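Local coordinates for protein glutaredoxin (Populus tremula x Populus tremuloides, PDB 2E7P) that probably reduces low molecular weight disulfides and proteins with glutathione, and binds a glutathione-ligated [2Fe-2S] cluster, at residues R35-L40 against Y47-L52. Numbering follows the deposited sequence.
Sequences RVKQLL and YKVVEL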
ATOM      1  N   ARG C  35       0.072  -2.730  -7.993  1.00 20.38           N
ATOM      2  CA  ARG C  35      -0.599  -2.367  -9.256  1.00 19.82           C
ATOM      3  C   ARG C  35       0.442  -2.098 -10.382  1.00 19.72           C
ATOM      4  O   ARG C  35       0.299  -2.559 -11.521  1.00 19.06           O
ATOM      5  CB  ARG C  35      -1.513  -1.143  -9.021  1.00 19.70           C
ATOM      6  CG  ARG C  35      -2.331  -0.633 -10.275  1.00 20.97           C
ATOM      7  CD  ARG C  35      -3.280  -1.684 -10.859  1.00 23.70           C
ATOM      8  NE  ARG C  35      -4.001  -1.137 -12.008  1.00 26.60           N
ATOM      9  CZ  ARG C  35      -4.262  -1.798 -13.138  1.00 29.45           C
ATOM     10  NH1 ARG C  35      -3.869  -3.061 -13.287  1.00 27.36           N
ATOM     11  NH2 ARG C  35      -4.913  -1.179 -14.137  1.00 29.10           N
ATOM     12  N   VAL C  36       1.502  -1.378 -10.060  1.00 18.80           N
ATOM     13  CA  VAL C  36       2.590  -1.228 -11.026  1.00 19.41           C
ATOM     14  C   VAL C  36       3.199  -2.567 -11.444  1.00 18.35           C
ATOM     15  O   VAL C  36       3.412  -2.824 -12.625  1.00 20.15           O
ATOM     16  CB  VAL C  36       3.668  -0.275 -10.485  1.00 19.94           C
ATOM     17  CG1 VAL C  36       4.989  -0.410 -11.277  1.00 20.33           C
ATOM     18  CG2 VAL C  36       3.123   1.149 -10.552  1.00 18.07           C
ATOM     19  N   LYS C  37       3.450  -3.432 -10.479  1.00 18.24           N
ATOM     20  CA  LYS C  37       3.977  -4.766 -10.749  1.00 18.52           C
ATOM     21  C   LYS C  37       3.031  -5.553 -11.655  1.00 18.70           C
ATOM     22  O   LYS C  37       3.487  -6.255 -12.563  1.00 19.00           O
ATOM     23  CB  LYS C  37       4.182  -5.500  -9.404  1.00 18.03           C
ATOM     24  CG  LYS C  37       5.399  -4.983  -8.623  1.00 16.96           C
ATOM     25  CD  LYS C  37       5.289  -5.403  -7.192  1.00 19.39           C
ATOM     26  CE  LYS C  37       6.315  -4.662  -6.303  1.00 22.73           C
ATOM     27  NZ  LYS C  37       6.357  -5.283  -4.966  1.00 24.93           N
ATOM     28  N   GLN C  38       1.733  -5.475 -11.356  1.00 18.79           N
ATOM     29  CA  GLN C  38       0.687  -6.098 -12.176  1.00 19.85           C
ATOM     30  C   GLN C  38       0.753  -5.618 -13.636  1.00 20.13           C
ATOM     31  O   GLN C  38       0.750  -6.412 -14.557  1.00 19.24           O
ATOM     32  CB  GLN C  38      -0.704  -5.784 -11.600  1.00 20.59           C
ATOM     33  CG  GLN C  38      -1.857  -6.529 -12.354  1.00 20.47           C
ATOM     34  CD  GLN C  38      -3.205  -6.273 -11.728  1.00 23.14           C
ATOM     35  OE1 GLN C  38      -3.489  -5.164 -11.285  1.00 27.71           O
ATOM     36  NE2 GLN C  38      -4.061  -7.300 -11.708  1.00 25.98           N
ATOM     37  N   LEU C  39       0.810  -4.306 -13.823  1.00 20.07           N
ATOM     38  CA  LEU C  39       0.910  -3.707 -15.160  1.00 21.02           C
ATOM     39  C   LEU C  39       2.185  -4.082 -15.883  1.00 20.39           C
ATOM     40  O   LEU C  39       2.153  -4.353 -17.067  1.00 21.92           O
ATOM     41  CB  LEU C  39       0.778  -2.170 -15.059  1.00 21.19           C
ATOM     42  CG  LEU C  39      -0.669  -1.804 -14.704  1.00 22.42           C
ATOM     43  CD1 LEU C  39      -0.820  -0.343 -14.235  1.00 23.94           C
ATOM     44  CD2 LEU C  39      -1.617  -2.188 -15.926  1.00 21.16           C
ATOM     45  N   LEU C  40       3.312  -4.125 -15.187  1.00 20.18           N
ATOM     46  CA  LEU C  40       4.556  -4.630 -15.829  1.00 20.96           C
ATOM     47  C   LEU C  40       4.480  -6.109 -16.215  1.00 20.44           C
ATOM     48  O   LEU C  40       4.820  -6.491 -17.334  1.00 20.97           O
ATOM     49  CB  LEU C  40       5.807  -4.333 -14.980  1.00 20.29           C
ATOM     50  CG  LEU C  40       6.065  -2.830 -14.818  1.00 22.28           C
ATOM     51  CD1 LEU C  40       7.101  -2.597 -13.690  1.00 19.54           C
ATOM     52  CD2 LEU C  40       6.539  -2.208 -16.155  1.00 20.79           C
ATOM     53  N   TYR C  47      11.621  -6.866 -14.504  1.00 25.56           N
ATOM     54  CA  TYR C  47      11.941  -5.615 -13.827  1.00 25.75           C
ATOM     55  C   TYR C  47      12.593  -5.953 -12.516  1.00 25.14           C
ATOM     56  O   TYR C  47      12.432  -7.045 -12.012  1.00 25.58           O
ATOM     57  CB  TYR C  47      10.670  -4.750 -13.621  1.00 25.67           C
ATOM     58  CG  TYR C  47       9.503  -5.519 -13.036  1.00 27.45           C
ATOM     59  CD1 TYR C  47       9.278  -5.567 -11.644  1.00 26.76           C
ATOM     60  CD2 TYR C  47       8.636  -6.244 -13.866  1.00 26.63           C
ATOM     61  CE1 TYR C  47       8.209  -6.326 -11.126  1.00 25.59           C
ATOM     62  CE2 TYR C  47       7.577  -6.981 -13.344  1.00 24.77           C
ATOM     63  CZ  TYR C  47       7.373  -7.021 -11.992  1.00 25.70           C
ATOM     64  OH  TYR C  47       6.304  -7.776 -11.514  1.00 27.48           O
ATOM     65  N   LYS C  48      13.326  -5.012 -11.965  1.00 25.02           N
ATOM     66  CA  LYS C  48      13.907  -5.192 -10.655  1.00 25.31           C
ATOM     67  C   LYS C  48      13.101  -4.383  -9.629  1.00 24.97           C
ATOM     68  O   LYS C  48      12.756  -3.241  -9.869  1.00 24.39           O
ATOM     69  CB  LYS C  48      15.358  -4.735 -10.699  1.00 25.53           C
ATOM     70  CG  LYS C  48      15.996  -4.629  -9.358  1.00 26.64           C
ATOM     71  CD  LYS C  48      17.414  -4.154  -9.483  1.00 30.81           C
ATOM     72  CE  LYS C  48      18.004  -4.012  -8.103  1.00 33.12           C
ATOM     73  NZ  LYS C  48      19.380  -4.473  -8.170  1.00 37.52           N
ATOM     74  N   VAL C  49      12.799  -4.989  -8.492  1.00 25.31           N
ATOM     75  CA  VAL C  49      12.072  -4.314  -7.447  1.00 25.30           C
ATOM     76  C   VAL C  49      13.050  -4.019  -6.311  1.00 25.46           C
ATOM     77  O   VAL C  49      13.755  -4.915  -5.830  1.00 25.84           O
ATOM     78  CB  VAL C  49      10.893  -5.154  -6.907  1.00 25.02           C
ATOM     79  CG1 VAL C  49      10.163  -4.372  -5.861  1.00 26.38           C
ATOM     80  CG2 VAL C  49       9.929  -5.509  -8.027  1.00 25.50           C
ATOM     81  N   VAL C  50      13.093  -2.760  -5.893  1.00 24.40           N
ATOM     82  CA  VAL C  50      13.875  -2.394  -4.719  1.00 23.71           C
ATOM     83  C   VAL C  50      12.875  -2.129  -3.638  1.00 23.29           C
ATOM     84  O   VAL C  50      12.248  -1.113  -3.651  1.00 22.41           O
ATOM     85  CB  VAL C  50      14.706  -1.121  -4.995  1.00 24.04           C
ATOM     86  CG1 VAL C  50      15.533  -0.720  -3.748  1.00 23.54           C
ATOM     87  CG2 VAL C  50      15.593  -1.331  -6.245  1.00 22.21           C
ATOM     88  N   GLU C  51      12.686  -3.059  -2.715  1.00 23.34           N
ATOM     89  CA  GLU C  51      11.757  -2.806  -1.630  1.00 24.04           C
ATOM     90  C   GLU C  51      12.454  -1.968  -0.573  1.00 24.83           C
ATOM     91  O   GLU C  51      13.300  -2.460   0.160  1.00 24.70           O
ATOM     92  CB  GLU C  51      11.234  -4.121  -1.053  1.00 25.32           C
ATOM     93  CG  GLU C  51      10.606  -5.042  -2.111  1.00 24.29           C
ATOM     94  CD  GLU C  51       9.172  -4.645  -2.500  1.00 26.93           C
ATOM     95  OE1 GLU C  51       8.723  -3.527  -2.175  1.00 26.82           O
ATOM     96  OE2 GLU C  51       8.487  -5.451  -3.187  1.00 27.65           O
ATOM     97  N   LEU C  52      12.091  -0.689  -0.476  1.00 25.23           N
ATOM     98  CA  LEU C  52      12.837   0.204   0.403  1.00 26.72           C
ATOM     99  C   LEU C  52      12.701  -0.157   1.888  1.00 27.34           C
ATOM    100  O   LEU C  52      13.638   0.034   2.649  1.00 28.28           O
ATOM    101  CB  LEU C  52      12.466   1.665   0.143  1.00 26.37           C
ATOM    102  CG  LEU C  52      12.825   2.270  -1.232  1.00 27.16           C
ATOM    103  CD1 LEU C  52      12.049   3.560  -1.456  1.00 24.34           C
ATOM    104  CD2 LEU C  52      14.333   2.508  -1.435  1.00 25.07           C
TER
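Lys37 reaches from the helix across to Glu51 on the strand, its extended chain coming from the opposite direction to that of the acid. Lys37 NZ donates to Glu51 OE2 at 2.8 Å, a salt bridge that takes the oxygen on its syn side, 16° out of the carboxylate plane. The Glu51 chain is bent at chi2 (-79°), and its other oxygen, OE1, is hydrogen-bonded to Ser26 OG of the neighbouring strand 22-26. On the way, the aliphatic part of Lys37 crosses two side chains at about a right angle: Lys37 CE lies 3.9 Å from CG1 of Val49, and Lys37 CG stands 4.0 Å from CE1 of Tyr47. Helix and strand belong to the beta-alpha-beta unit of the thioredoxin fold, in which helix 31-42 connects the parallel strands 22-26 and 48-51, the latter at the edge of the sheet within this chain. The polar end of the contact is close to the glutathione site: Lys27, which binds the tripeptide, lies about 5 Å from Glu51, side chain to side chain. Cut back to an alanine, Lys37 would probably cost Glu51 OE2 this salt bridge and take the methylene cover from Val49 and from CE1 of Tyr47. Nearer the start of the strand, Leu40 crosses the Tyr47 ring obliquely, Leu40 CD1 sitting over one face 4.1 Å from the centroid in a CH-pi contact, with Leu40 CB 3.6 Å from Tyr47 CE2. CG2 of Val49 lies in plane at the ring edge, and the Tyr47 hydroxyl is hydrogen-bonded to Thr41 OG1, one residue beyond Leu40 on the helix.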